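Local coordinates for protein adenine phosphoribosyltransferase, putative (Trypanosoma brucei brucei, PDB 5VN4) that probably catalyses the salvage of adenine to AMP, transferring the phosphoribosyl group of 5-phospho-alpha-D-ribose 1-diphosphate to the base and releasing pyrophosphate, at residues Lys36-Phe42 with Asn221-Pro225; Pro80-Ile84 with Ile98-Val104; Ile119-Glu123 with Gln168-Cys173. All blocks are in the same frame, centred on the assembly; numbering follows the deposited sequence. Where two conformers were deposited one is given.

Contact 1 of 3, residues Lys36-Phe42 with Asn221-Pro225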
# COMPACT_ATOMS: atom_id res chain seq x y z
N LYS A 36 -3.65 13.14 -13.08
CA LYS A 36 -3.22 13.11 -14.47
C LYS A 36 -3.47 11.73 -15.06
O LYS A 36 -3.40 10.71 -14.36
CB LYS A 36 -1.73 13.43 -14.61
CG LYS A 36 -1.29 14.71 -13.95
CD LYS A 36 -2.00 15.92 -14.54
CE LYS A 36 -1.60 17.19 -13.80
NZ LYS A 36 -2.41 18.36 -14.27
N TRP A 37 -3.73 11.70 -16.35
CA TRP A 37 -3.84 10.45 -17.07
C TRP A 37 -2.72 10.33 -18.10
O TRP A 37 -2.19 11.33 -18.59
CB TRP A 37 -5.20 10.27 -17.74
CG TRP A 37 -5.52 11.29 -18.79
CD1 TRP A 37 -6.17 12.48 -18.61
CD2 TRP A 37 -5.20 11.22 -20.19
NE1 TRP A 37 -6.27 13.15 -19.81
CE2 TRP A 37 -5.70 12.40 -20.79
CE3 TRP A 37 -4.56 10.27 -20.99
CZ2 TRP A 37 -5.56 12.65 -22.16
CZ3 TRP A 37 -4.43 10.53 -22.36
CH2 TRP A 37 -4.93 11.71 -22.92
N TYR A 38 -2.37 9.09 -18.42
CA TYR A 38 -1.30 8.81 -19.35
C TYR A 38 -1.83 7.93 -20.47
O TYR A 38 -2.64 7.02 -20.24
CB TYR A 38 -0.14 8.13 -18.61
CG TYR A 38 0.46 9.01 -17.54
CD1 TYR A 38 -0.16 9.15 -16.29
CD2 TYR A 38 1.62 9.76 -17.78
CE1 TYR A 38 0.37 9.98 -15.33
CE2 TYR A 38 2.16 10.58 -16.81
CZ TYR A 38 1.53 10.68 -15.58
OH TYR A 38 2.04 11.51 -14.60
N SER A 39 -1.39 8.22 -21.68
CA SER A 39 -1.79 7.43 -22.84
C SER A 39 -1.00 6.13 -22.86
O SER A 39 -0.04 5.96 -22.10
CB SER A 39 -1.55 8.25 -24.11
OG SER A 39 -0.16 8.42 -24.34
N PRO A 40 -1.38 5.18 -23.71
CA PRO A 40 -0.64 3.91 -23.74
C PRO A 40 0.86 4.07 -23.92
O PRO A 40 1.63 3.29 -23.35
CB PRO A 40 -1.30 3.17 -24.91
CG PRO A 40 -2.73 3.65 -24.87
CD PRO A 40 -2.63 5.11 -24.50
N ALA A 41 1.30 5.09 -24.66
CA ALA A 41 2.73 5.31 -24.87
C ALA A 41 3.47 5.59 -23.57
O ALA A 41 4.69 5.40 -23.51
CB ALA A 41 2.94 6.47 -25.85
N PHE A 42 2.78 6.03 -22.53
CA PHE A 42 3.45 6.36 -21.27
C PHE A 42 2.82 5.65 -20.09
O PHE A 42 2.89 6.14 -18.96
CB PHE A 42 3.50 7.88 -21.07
CG PHE A 42 4.38 8.56 -22.06
CD1 PHE A 42 5.76 8.59 -21.87
CD2 PHE A 42 3.86 9.13 -23.21
CE1 PHE A 42 6.59 9.18 -22.78
CE2 PHE A 42 4.70 9.74 -24.15
CZ PHE A 42 6.07 9.76 -23.93
N ASN A 221 -5.63 17.40 -18.69
CA ASN A 221 -5.02 16.70 -17.57
C ASN A 221 -4.14 15.53 -18.00
O ASN A 221 -3.90 14.61 -17.21
CB ASN A 221 -6.08 16.24 -16.56
CG ASN A 221 -6.58 17.37 -15.70
OD1 ASN A 221 -6.04 18.47 -15.74
ND2 ASN A 221 -7.61 17.09 -14.90
N CYS A 222 -3.66 15.53 -19.24
CA CYS A 222 -2.74 14.49 -19.68
C CYS A 222 -1.37 14.72 -19.06
O CYS A 222 -0.83 15.83 -19.13
CB CYS A 222 -2.64 14.49 -21.20
SG CYS A 222 -1.62 13.14 -21.83
N GLY A 223 -0.80 13.67 -18.48
CA GLY A 223 0.52 13.73 -17.90
C GLY A 223 1.65 13.32 -18.81
O GLY A 223 2.81 13.39 -18.38
N ASP A 224 1.36 12.89 -20.03
CA ASP A 224 2.41 12.49 -20.96
C ASP A 224 3.40 13.65 -21.13
O ASP A 224 2.99 14.81 -21.22
CB ASP A 224 1.83 12.22 -22.35
CG ASP A 224 0.98 10.96 -22.44
OD1 ASP A 224 0.79 10.23 -21.45
OD2 ASP A 224 0.48 10.71 -23.57
N PRO A 225 4.70 13.37 -21.23
CA PRO A 225 5.63 14.44 -21.60
C PRO A 225 5.35 14.90 -23.02
O PRO A 225 5.01 14.09 -23.89
CB PRO A 225 7.01 13.78 -21.48
CG PRO A 225 6.75 12.34 -21.63
CD PRO A 225 5.37 12.07 -21.08
O HOH W 1 -1.69 17.97 -17.39
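Trp37, Tyr38 and Phe42 each have one ring face covered by the loop 221-225. On the Trp37 indole, Cys222 CA lies over the five-membered ring, while its SG makes a sulfur-aromatic contact 3.8 Å from the centroid of the six-membered ring. This reach comes from the cysteine torsion, which sets SG trans to the backbone N (chi1 -175°). Gly223 CA sits over the Tyr38 face. Pro225 CD stands almost squarely over the Phe42 ring, 3.5 Å from its centroid, with CG reaching out over CE1. Underneath this layering is a single parallel beta bridge between Trp37 and Cys222: Trp37 N donates to Asn221 O at 3.0 Å, and Gly223 N donates to Trp37 O at 2.7 Å. Strand 37-38 also pairs with strand 50-51, and the Trp37 side chain touches Arg49, an adenine-binding residue, while Trp37 NE1 bonds to Ser218 O. Further along, Asp224 OD1 receives Ser39 N on its syn lone pair at 3.0 Å. OD2 accepts from Ser39 OG at 2.5 Å, unusually short and of uncertain exact length. Asp224 N in turn points back to Cys222 SG, and a water joins Lys36 NZ to Cys222 O.

Contact 2 of 3, residues Pro80-Ile84 with Ile98-Val104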
# COMPACT_ATOMS: atom_id res chain seq x y z
N PRO A 80 -21.23 1.23 13.65
CA PRO A 80 -19.85 1.40 13.17
C PRO A 80 -19.40 0.22 12.33
O PRO A 80 -19.89 -0.90 12.44
CB PRO A 80 -19.03 1.47 14.47
CG PRO A 80 -20.02 1.77 15.55
CD PRO A 80 -21.31 1.15 15.12
N ILE A 81 -18.43 0.50 11.46
CA ILE A 81 -17.73 -0.57 10.75
C ILE A 81 -16.69 -1.20 11.68
O ILE A 81 -16.22 -0.58 12.64
CB ILE A 81 -17.09 -0.07 9.44
CG1 ILE A 81 -15.83 0.76 9.72
CG2 ILE A 81 -18.09 0.74 8.62
CD1 ILE A 81 -15.00 1.05 8.48
N THR A 82 -16.33 -2.45 11.39
CA THR A 82 -15.37 -3.19 12.20
C THR A 82 -14.04 -3.43 11.51
O THR A 82 -13.04 -3.66 12.19
CB THR A 82 -15.94 -4.54 12.65
OG1 THR A 82 -16.22 -5.36 11.50
CG2 THR A 82 -17.22 -4.36 13.48
N HIS A 83 -13.99 -3.39 10.17
CA HIS A 83 -12.78 -3.69 9.42
C HIS A 83 -12.81 -2.92 8.11
O HIS A 83 -13.87 -2.74 7.51
CB HIS A 83 -12.70 -5.17 9.03
CG HIS A 83 -12.67 -6.11 10.19
ND1 HIS A 83 -13.80 -6.40 10.94
CD2 HIS A 83 -11.67 -6.86 10.71
CE1 HIS A 83 -13.48 -7.27 11.88
NE2 HIS A 83 -12.20 -7.57 11.76
N ILE A 84 -11.63 -2.51 7.65
CA ILE A 84 -11.42 -2.05 6.28
C ILE A 84 -10.54 -3.07 5.59
O ILE A 84 -9.47 -3.44 6.11
CB ILE A 84 -10.79 -0.65 6.24
CG1 ILE A 84 -11.75 0.37 6.86
CG2 ILE A 84 -10.39 -0.28 4.80
CD1 ILE A 84 -11.18 1.74 6.97
N ILE A 98 -7.07 5.64 6.94
CA ILE A 98 -8.45 5.71 7.40
C ILE A 98 -8.65 4.80 8.61
O ILE A 98 -9.21 5.22 9.63
CB ILE A 98 -9.41 5.35 6.25
CG1 ILE A 98 -9.25 6.36 5.10
CG2 ILE A 98 -10.86 5.31 6.74
CD1 ILE A 98 -9.80 5.86 3.77
N ALA A 99 -8.17 3.56 8.51
CA ALA A 99 -8.37 2.58 9.57
C ALA A 99 -7.75 3.03 10.89
O ALA A 99 -8.32 2.78 11.96
CB ALA A 99 -7.78 1.24 9.15
N VAL A 100 -6.59 3.69 10.85
CA VAL A 100 -5.96 4.09 12.10
C VAL A 100 -6.81 5.12 12.83
O VAL A 100 -6.93 5.06 14.06
CB VAL A 100 -4.50 4.54 11.88
CG1 VAL A 100 -4.43 5.86 11.13
CG2 VAL A 100 -3.76 4.62 13.21
N GLU A 101 -7.44 6.04 12.11
CA GLU A 101 -8.27 7.04 12.77
C GLU A 101 -9.58 6.45 13.27
O GLU A 101 -10.13 6.93 14.27
CB GLU A 101 -8.57 8.21 11.84
CG GLU A 101 -7.35 8.87 11.24
CD GLU A 101 -6.43 9.45 12.29
OE1 GLU A 101 -6.89 9.78 13.41
OE2 GLU A 101 -5.22 9.58 11.99
N LEU A 102 -10.11 5.45 12.58
CA LEU A 102 -11.31 4.76 13.04
C LEU A 102 -11.00 3.72 14.11
O LEU A 102 -11.94 3.18 14.71
CB LEU A 102 -12.00 4.08 11.86
CG LEU A 102 -12.57 5.01 10.78
CD1 LEU A 102 -13.08 4.18 9.62
CD2 LEU A 102 -13.68 5.88 11.35
N ASN A 103 -9.72 3.43 14.34
CA ASN A 103 -9.31 2.40 15.30
C ASN A 103 -9.88 1.03 14.94
O ASN A 103 -10.45 0.33 15.78
CB ASN A 103 -9.65 2.79 16.74
CG ASN A 103 -8.97 1.90 17.75
OD1 ASN A 103 -7.80 1.54 17.58
ND2 ASN A 103 -9.70 1.52 18.78
N VAL A 104 -9.73 0.66 13.67
CA VAL A 104 -10.18 -0.65 13.21
C VAL A 104 -9.03 -1.33 12.47
O VAL A 104 -8.12 -0.67 11.95
CB VAL A 104 -11.44 -0.55 12.31
CG1 VAL A 104 -12.62 0.04 13.08
CG2 VAL A 104 -11.13 0.26 11.04
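Ile81 opens the contact with its terminal methyl, CD1 meeting Leu102 CD1 at 3.8 Å as the two side chains cross at about a right angle. Its CG1 branch sits between the backbone N and the carbonyl carbon (chi1 75°), and from there the chain extends to the leucine. The Ile81 carbonyl is brushed by Val104 CG1. At Thr82 the backbone does the touching: its O lies 3.5 Å from Val104 CB. The threonine side chain turns from the helix, and OG1 shares a 2.7 Å hydrogen bond with His83 ND1 in the plane of the imidazole, at its edge; Arg149 N bonds to the same hydroxyl. His83 also leaves its backbone away from the helix, and its side chain touches Phe144 and Val107. Ile84 then faces the helix again. Its extended chain drives CD1 among three residues: 3.6 Å from Ile98 CG2, 4.1 Å from Ala99 CB and equally far from Leu102 CD1. Beyond Leu102 a Schellman motif with Asn103 as C-prime residue ends helix 95-102 and turns the chain back, Val104 leading into strand 106-109, the second strand of this beta-alpha-beta unit. Methyl groups packed on each other and on the Ile81 and Thr82 carbonyls carry the contact, so burial and fit hold helix to strand here, while the backbone of 82-84 bonds to Pro105, Val107, Arg149 and Val151.

Contact 3 of 3, residues Ile119-Glu123 with Gln168-Cys173; sequences IIKSE and QLVDAC
Ile120 and Leu169 lie alongside each other with their side chains running opposite ways, bringing Ile120 CG2 to 3.8 Å from Leu169 CD2. That same leucine methyl presses against the strand backbone, 3.4 Å from Ile120 O and close to Ser122 N. The two branches of Ile120 divide the helix end between them: CG2, trans to the backbone N, also meets Ala172 CB, while CG1 carries CD1 onward to Cys173 SG at 3.6 Å. At the other end the chemistry turns polar. Gln168 stretches its chain beyond CG (chi2 167°) until OE1 accepts a hydrogen bond from Glu123 N at 3.1 Å. The bond is bent, and the donor lies 43° above the amide plane, away from a lone pair. Ser122 CB touches the same OE1. Glu123 CB and CG pack beside the amide, whereas the carboxylate leads off toward solvent, its plane nearly perpendicular to the amide.

One shell out, Ser122 OG donates to Glu123 O at 2.7 Å and is also bonded to Met137 N, which probably steadies the backbone that presents Glu123 N. A water lies 2.8 Å from Gln168 OE1 and within bonding distance of Glu123 O. Strand 119-121 pairs with strand 138-140, whose Val139 packs on Leu169, and residues Ile119 to Lys121 also pair in parallel with a strand of the second subunit. Asp171 forms salt bridges with Arg202 and with Lys240 of the second subunit. Helix 161-172 starts at Gly161 and Thr162, which line the ribose-5-phosphate pocket, so this contact packs the antiparallel pair 119-121/138-140 against the C-terminal end of the helix that follows the phosphoribosyl-binding loop of a type I phosphoribosyltransferase.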
# COMPACT_ATOMS: atom_id res chain seq x y z
N ILE A 119 -5.44 -19.24 4.20
CA ILE A 119 -5.97 -18.13 3.42
C ILE A 119 -7.11 -18.63 2.53
O ILE A 119 -7.14 -19.80 2.14
CB ILE A 119 -4.89 -17.39 2.59
CG1 ILE A 119 -4.34 -18.29 1.48
CG2 ILE A 119 -3.77 -16.92 3.50
CD1 ILE A 119 -3.25 -17.61 0.64
N ILE A 120 -8.04 -17.72 2.23
CA ILE A 120 -9.17 -17.99 1.35
C ILE A 120 -8.87 -17.37 -0.00
O ILE A 120 -8.44 -16.21 -0.07
CB ILE A 120 -10.46 -17.38 1.92
CG1 ILE A 120 -10.68 -17.78 3.38
CG2 ILE A 120 -11.66 -17.75 1.04
CD1 ILE A 120 -11.77 -16.97 4.03
N LYS A 121 -9.10 -18.11 -1.08
CA LYS A 121 -8.86 -17.61 -2.43
C LYS A 121 -10.18 -17.35 -3.15
O LYS A 121 -11.13 -18.13 -3.05
CB LYS A 121 -8.00 -18.58 -3.25
CG LYS A 121 -8.67 -19.90 -3.59
CD LYS A 121 -7.82 -20.70 -4.57
CE LYS A 121 -8.39 -22.09 -4.79
NZ LYS A 121 -7.60 -22.88 -5.79
N SER A 122 -10.23 -16.23 -3.88
CA SER A 122 -11.37 -15.88 -4.70
C SER A 122 -11.38 -16.72 -5.98
O SER A 122 -10.46 -17.51 -6.25
CB SER A 122 -11.31 -14.40 -5.07
OG SER A 122 -10.31 -14.17 -6.05
N GLU A 123 -12.41 -16.54 -6.80
CA GLU A 123 -12.33 -17.00 -8.18
C GLU A 123 -11.30 -16.15 -8.94
O GLU A 123 -11.01 -15.02 -8.55
CB GLU A 123 -13.68 -16.84 -8.85
CG GLU A 123 -14.75 -17.73 -8.27
CD GLU A 123 -14.54 -19.19 -8.61
OE1 GLU A 123 -14.01 -19.47 -9.71
OE2 GLU A 123 -14.89 -20.05 -7.78
N GLN A 168 -16.45 -11.73 -3.18
CA GLN A 168 -16.41 -13.18 -2.99
C GLN A 168 -15.74 -13.55 -1.67
O GLN A 168 -16.20 -14.45 -0.96
CB GLN A 168 -15.70 -13.85 -4.17
CG GLN A 168 -16.49 -13.75 -5.46
CD GLN A 168 -15.70 -14.10 -6.70
OE1 GLN A 168 -14.48 -14.17 -6.68
NE2 GLN A 168 -16.42 -14.32 -7.81
N LEU A 169 -14.66 -12.85 -1.31
CA LEU A 169 -13.95 -13.15 -0.07
C LEU A 169 -14.76 -12.71 1.15
O LEU A 169 -14.76 -13.41 2.18
CB LEU A 169 -12.58 -12.48 -0.09
CG LEU A 169 -11.62 -13.01 -1.17
CD1 LEU A 169 -10.38 -12.12 -1.25
CD2 LEU A 169 -11.23 -14.46 -0.90
N VAL A 170 -15.44 -11.56 1.07
CA VAL A 170 -16.32 -11.15 2.16
C VAL A 170 -17.44 -12.16 2.34
O VAL A 170 -17.76 -12.58 3.46
CB VAL A 170 -16.87 -9.73 1.88
CG1 VAL A 170 -17.95 -9.36 2.89
CG2 VAL A 170 -15.74 -8.71 1.89
N ASP A 171 -18.04 -12.59 1.22
CA ASP A 171 -19.10 -13.58 1.23
C ASP A 171 -18.63 -14.90 1.82
O ASP A 171 -19.40 -15.60 2.49
CB ASP A 171 -19.58 -13.76 -0.22
CG ASP A 171 -20.76 -14.69 -0.33
OD1 ASP A 171 -21.88 -14.25 0.01
OD2 ASP A 171 -20.57 -15.83 -0.78
N ALA A 172 -17.36 -15.25 1.60
CA ALA A 172 -16.82 -16.51 2.11
C ALA A 172 -16.79 -16.57 3.63
O ALA A 172 -16.70 -17.67 4.18
CB ALA A 172 -15.41 -16.74 1.55
N CYS A 173 -16.86 -15.43 4.31
CA CYS A 173 -16.92 -15.39 5.76
C CYS A 173 -18.28 -14.96 6.29
O CYS A 173 -18.45 -14.85 7.51
CB CYS A 173 -15.82 -14.50 6.33
SG CYS A 173 -14.14 -15.01 5.91
O HOH W 2 -13.04 -13.01 -8.81

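Contacts 2 and 3 are buried and belong to the phosphoribosyltransferase domain, following one another along the chain with nearest atoms about 8 Å apart. Contact 1 is only partly buried and lies across the chain's centre from both, its centre about 35 Å from each of theirs; the chain between its segments encloses the other two. The chemistry follows the setting. Contact 2 fastens a helix to a strand of the main sheet by hydrocarbon packing, contact 3 adds one backbone-to-glutamine hydrogen bond where the packing meets solvent, and contact 1, between a short strand and a loop, combines backbone bonds, a carboxylate grip and covered rings. All three touch the second subunit.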